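Local coordinates for NAD(P)H dehydrogenase (quinone) (Deinococcus radiodurans, PDB 1YDG), which catalyses the reduction of quinones to quinols with NADH or NADPH, using one bound FMN per monomer of its homotetramer, at residues L76-P87 against K112-S123. Sequence-based numbering, arbitrary orientation.
Sequences LEWAEAIVFSSP and KLANKTFSAMTS
Lys116 reaches across to the C-terminal end of helix 73-78, where its ammonium group collects carbonyl oxygens. NZ bonds to Ala79 O at 2.7 Å, almost in line with that carbonyl, and to Glu77 O at 3.0 Å from above the carbonyl plane; a weak third bond goes to Leu76 O. The chain runs extended and then bends at its last torsion (chi4 -64°), which turns NZ in among these three carbonyl oxygens, while CD lies against Ile82 CD1. A long chain with a charged tip suits a helix end whose carbonyls have no further turn to bond. With a methionine in its place the carbonyls of Glu77 and Ala79 would probably be left without this donor and the helix end without its positive charge. A second lysine, Lys112, forms a salt bridge, NZ to Glu77 OE2 at 3.1 Å.

Beyond these charges, strands 81-87 and 117-123 run parallel, joined by a ladder from Thr117 N to Glu80 O through Ser86 N to Met121 O. Near its end Thr122 OG1 donates to Ser86 O at 2.6 Å.

The face of Ile82, Phe84 and Phe118 is largely apolar. Here Phe118 points the CE1 edge of its ring at a face of Phe84 in a T-shaped stack, planes at 75°, CE1 lying 3.7 Å from Phe84 CG. Ile82 CG2 packs on Phe118 CD1. The other face mixes apolar groups with hydroxyls: Met121 bends its CE methyl onto Ser85 CB and Val83 CG1, beside helix 180-204, whose Gln193 binds Ser119 OG.

Two neighbouring parallel strands of the central sheet of the flavodoxin-like fold meet here, and the C-terminal end of strand 117-124 brings Ser123 to the FMN site.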
loop_
_atom_site.group_PDB
_atom_site.type_symbol
_atom_site.label_atom_id
_atom_site.label_comp_id
_atom_site.label_asym_id
_atom_site.label_seq_id
_atom_site.Cartn_x
_atom_site.Cartn_y
_atom_site.Cartn_z
ATOM N N LEU B 76 2.411 -22.857 11.687
ATOM C CA LEU B 76 1.262 -21.944 11.630
ATOM C C LEU B 76 -0.060 -22.661 11.911
ATOM O O LEU B 76 -0.944 -22.073 12.512
ATOM C CB LEU B 76 1.206 -21.191 10.305
ATOM C CG LEU B 76 2.491 -20.466 9.887
ATOM C CD1 LEU B 76 2.195 -19.503 8.784
ATOM C CD2 LEU B 76 3.174 -19.738 11.038
ATOM N N GLU B 77 -0.191 -23.923 11.478
ATOM C CA GLU B 77 -1.362 -24.732 11.838
ATOM C C GLU B 77 -1.445 -24.883 13.356
ATOM O O GLU B 77 -2.527 -24.821 13.939
ATOM C CB GLU B 77 -1.311 -26.098 11.150
ATOM C CG GLU B 77 -2.469 -27.042 11.518
ATOM C CD GLU B 77 -2.457 -28.383 10.754
ATOM O OE1 GLU B 77 -1.772 -28.503 9.713
ATOM O OE2 GLU B 77 -3.157 -29.330 11.207
ATOM N N TRP B 78 -0.300 -25.082 13.991
ATOM C CA TRP B 78 -0.213 -25.197 15.438
ATOM C C TRP B 78 -0.540 -23.885 16.156
ATOM O O TRP B 78 -1.238 -23.899 17.176
ATOM C CB TRP B 78 1.188 -25.683 15.851
ATOM C CG TRP B 78 1.488 -25.604 17.317
ATOM C CD1 TRP B 78 1.111 -26.479 18.271
ATOM C CD2 TRP B 78 2.221 -24.567 17.987
ATOM N NE1 TRP B 78 1.561 -26.063 19.506
ATOM C CE2 TRP B 78 2.262 -24.901 19.351
ATOM C CE3 TRP B 78 2.858 -23.389 17.556
ATOM C CZ2 TRP B 78 2.899 -24.106 20.294
ATOM C CZ3 TRP B 78 3.489 -22.612 18.488
ATOM C CH2 TRP B 78 3.498 -22.959 19.846
ATOM N N ALA B 79 -0.020 -22.775 15.636
ATOM C CA ALA B 79 -0.127 -21.477 16.290
ATOM C C ALA B 79 -1.570 -20.986 16.383
ATOM O O ALA B 79 -2.409 -21.260 15.540
ATOM C CB ALA B 79 0.734 -20.434 15.569
ATOM N N GLU B 80 -1.842 -20.258 17.444
ATOM C CA GLU B 80 -3.070 -19.503 17.540
ATOM C C GLU B 80 -2.764 -18.034 17.287
ATOM O O GLU B 80 -3.641 -17.274 16.890
ATOM C CB GLU B 80 -3.682 -19.732 18.902
ATOM C CG GLU B 80 -4.278 -21.108 19.031
ATOM C CD GLU B 80 -4.320 -21.630 20.445
ATOM O OE1 GLU B 80 -3.502 -21.223 21.279
ATOM O OE2 GLU B 80 -5.193 -22.468 20.728
ATOM N N ALA B 81 -1.506 -17.655 17.514
ATOM C CA ALA B 81 -1.039 -16.305 17.295
ATOM C C ALA B 81 0.254 -16.349 16.508
ATOM O O ALA B 81 1.167 -17.067 16.867
ATOM C CB ALA B 81 -0.840 -15.610 18.637
ATOM N N ILE B 82 0.327 -15.578 15.428
ATOM C CA ILE B 82 1.494 -15.547 14.561
ATOM C C ILE B 82 2.153 -14.182 14.485
ATOM O O ILE B 82 1.478 -13.165 14.296
ATOM C CB ILE B 82 1.096 -15.940 13.117
ATOM C CG1 ILE B 82 0.622 -17.394 13.085
ATOM C CG2 ILE B 82 2.272 -15.688 12.151
ATOM C CD1 ILE B 82 -0.327 -17.752 11.918
ATOM N N VAL B 83 3.478 -14.159 14.596
ATOM C CA VAL B 83 4.243 -12.961 14.263
ATOM C C VAL B 83 5.217 -13.302 13.159
ATOM O O VAL B 83 5.928 -14.303 13.267
ATOM C CB VAL B 83 5.041 -12.391 15.481
ATOM C CG1 VAL B 83 5.930 -11.222 15.079
ATOM C CG2 VAL B 83 4.119 -11.989 16.628
ATOM N N PHE B 84 5.245 -12.442 12.122
ATOM C CA PHE B 84 6.226 -12.472 11.020
ATOM C C PHE B 84 7.168 -11.269 11.105
ATOM O O PHE B 84 6.719 -10.123 11.281
ATOM C CB PHE B 84 5.508 -12.379 9.657
ATOM C CG PHE B 84 5.017 -13.687 9.117
ATOM C CD1 PHE B 84 4.899 -14.815 9.928
ATOM C CD2 PHE B 84 4.618 -13.778 7.803
ATOM C CE1 PHE B 84 4.418 -16.023 9.413
ATOM C CE2 PHE B 84 4.138 -14.984 7.285
ATOM C CZ PHE B 84 4.037 -16.091 8.089
ATOM N N SER B 85 8.456 -11.536 10.967
ATOM C CA SER B 85 9.482 -10.512 10.950
ATOM C C SER B 85 10.383 -10.716 9.745
ATOM O O SER B 85 10.910 -11.813 9.528
ATOM C CB SER B 85 10.293 -10.551 12.254
ATOM O OG SER B 85 11.252 -9.515 12.286
ATOM N N SER B 86 10.543 -9.666 8.946
ATOM C CA SER B 86 11.476 -9.674 7.839
ATOM C C SER B 86 12.194 -8.348 7.698
ATOM O O SER B 86 11.541 -7.318 7.770
ATOM C CB SER B 86 10.724 -9.910 6.532
ATOM O OG SER B 86 11.623 -9.880 5.462
ATOM N N PRO B 87 13.502 -8.364 7.386
ATOM C CA PRO B 87 14.090 -7.088 6.980
ATOM C C PRO B 87 13.462 -6.649 5.672
ATOM O O PRO B 87 12.931 -7.472 4.917
ATOM C CB PRO B 87 15.582 -7.392 6.801
ATOM C CG PRO B 87 15.692 -8.888 6.730
ATOM C CD PRO B 87 14.453 -9.489 7.295
ATOM N N LYS B 112 -7.200 -23.923 7.209
ATOM C CA LYS B 112 -6.577 -24.050 8.536
ATOM C C LYS B 112 -5.693 -22.864 8.973
ATOM O O LYS B 112 -5.004 -22.974 9.990
ATOM C CB LYS B 112 -5.737 -25.336 8.620
ATOM C CG LYS B 112 -6.532 -26.597 8.844
ATOM C CD LYS B 112 -5.603 -27.771 9.120
ATOM C CE LYS B 112 -6.359 -29.100 9.208
ATOM N NZ LYS B 112 -5.423 -30.279 9.285
ATOM N N LEU B 113 -5.691 -21.762 8.215
ATOM C CA LEU B 113 -5.001 -20.522 8.631
ATOM C C LEU B 113 -5.964 -19.492 9.198
ATOM O O LEU B 113 -5.537 -18.542 9.858
ATOM C CB LEU B 113 -4.229 -19.900 7.472
ATOM C CG LEU B 113 -2.892 -20.521 7.057
ATOM C CD1 LEU B 113 -2.362 -19.837 5.821
ATOM C CD2 LEU B 113 -1.869 -20.459 8.161
ATOM N N ALA B 114 -7.264 -19.695 8.965
ATOM C CA ALA B 114 -8.273 -18.719 9.311
ATOM C C ALA B 114 -8.330 -18.479 10.802
ATOM O O ALA B 114 -8.088 -19.384 11.601
ATOM C CB ALA B 114 -9.625 -19.160 8.823
ATOM N N ASN B 115 -8.630 -17.230 11.158
ATOM C CA ASN B 115 -8.904 -16.858 12.533
ATOM C C ASN B 115 -7.692 -16.828 13.478
ATOM O O ASN B 115 -7.867 -16.621 14.661
ATOM C CB ASN B 115 -10.027 -17.735 13.110
ATOM C CG ASN B 115 -11.279 -17.702 12.248
ATOM O OD1 ASN B 115 -11.673 -16.646 11.761
ATOM N ND2 ASN B 115 -11.897 -18.863 12.042
ATOM N N LYS B 116 -6.475 -16.969 12.968
ATOM C CA LYS B 116 -5.303 -16.848 13.825
ATOM C C LYS B 116 -4.955 -15.364 13.902
ATOM O O LYS B 116 -5.184 -14.631 12.949
ATOM C CB LYS B 116 -4.143 -17.658 13.266
ATOM C CG LYS B 116 -4.383 -19.145 13.292
ATOM C CD LYS B 116 -3.466 -19.888 12.354
ATOM C CE LYS B 116 -3.915 -21.354 12.202
ATOM N NZ LYS B 116 -3.831 -22.155 13.472
ATOM N N THR B 117 -4.460 -14.904 15.039
ATOM C CA THR B 117 -4.018 -13.507 15.118
ATOM C C THR B 117 -2.681 -13.369 14.434
ATOM O O THR B 117 -1.907 -14.321 14.371
ATOM C CB THR B 117 -3.952 -12.963 16.526
ATOM O OG1 THR B 117 -3.006 -13.706 17.278
ATOM C CG2 THR B 117 -5.322 -13.025 17.209
ATOM N N PHE B 118 -2.435 -12.174 13.916
ATOM C CA PHE B 118 -1.283 -11.873 13.108
ATOM C C PHE B 118 -0.808 -10.458 13.344
ATOM O O PHE B 118 -1.598 -9.515 13.271
ATOM C CB PHE B 118 -1.620 -11.978 11.639
ATOM C CG PHE B 118 -0.435 -11.789 10.748
ATOM C CD1 PHE B 118 0.398 -12.865 10.453
ATOM C CD2 PHE B 118 -0.116 -10.534 10.239
ATOM C CE1 PHE B 118 1.516 -12.697 9.626
ATOM C CE2 PHE B 118 0.995 -10.355 9.414
ATOM C CZ PHE B 118 1.823 -11.442 9.117
ATOM N N SER B 119 0.490 -10.311 13.592
ATOM C CA SER B 119 1.141 -8.999 13.531
ATOM C C SER B 119 2.531 -9.181 12.932
ATOM O O SER B 119 2.982 -10.312 12.714
ATOM C CB SER B 119 1.215 -8.351 14.911
ATOM O OG SER B 119 2.305 -8.836 15.655
ATOM N N ALA B 120 3.190 -8.075 12.616
ATOM C CA ALA B 120 4.431 -8.143 11.877
ATOM C C ALA B 120 5.457 -7.130 12.367
ATOM O O ALA B 120 5.120 -6.153 13.023
ATOM C CB ALA B 120 4.150 -7.950 10.384
ATOM N N MET B 121 6.717 -7.392 12.040
ATOM C CA MET B 121 7.855 -6.568 12.450
ATOM C C MET B 121 8.830 -6.527 11.305
ATOM O O MET B 121 8.835 -7.417 10.437
ATOM C CB MET B 121 8.586 -7.148 13.666
ATOM C CG MET B 121 7.748 -7.330 14.908
ATOM S SD MET B 121 8.689 -7.927 16.345
ATOM C CE MET B 121 9.503 -9.360 15.703
ATOM N N THR B 122 9.650 -5.490 11.286
ATOM C CA THR B 122 10.618 -5.327 10.220
ATOM C C THR B 122 11.852 -4.507 10.617
ATOM O O THR B 122 11.961 -4.003 11.743
ATOM C CB THR B 122 9.920 -4.701 8.981
ATOM O OG1 THR B 122 10.750 -4.835 7.821
ATOM C CG2 THR B 122 9.566 -3.228 9.239
ATOM N N SER B 123 12.768 -4.380 9.665
ATOM C CA SER B 123 13.903 -3.457 9.780
ATOM C C SER B 123 14.434 -2.988 8.433
ATOM O O SER B 123 14.219 -3.634 7.408
ATOM C CB SER B 123 15.052 -4.118 10.528
ATOM O OG SER B 123 15.465 -5.266 9.835
HETATM O O HOH W 1 -3.369 -30.024 8.058
HETATM O O HOH W 2 -6.274 -17.746 17.079
#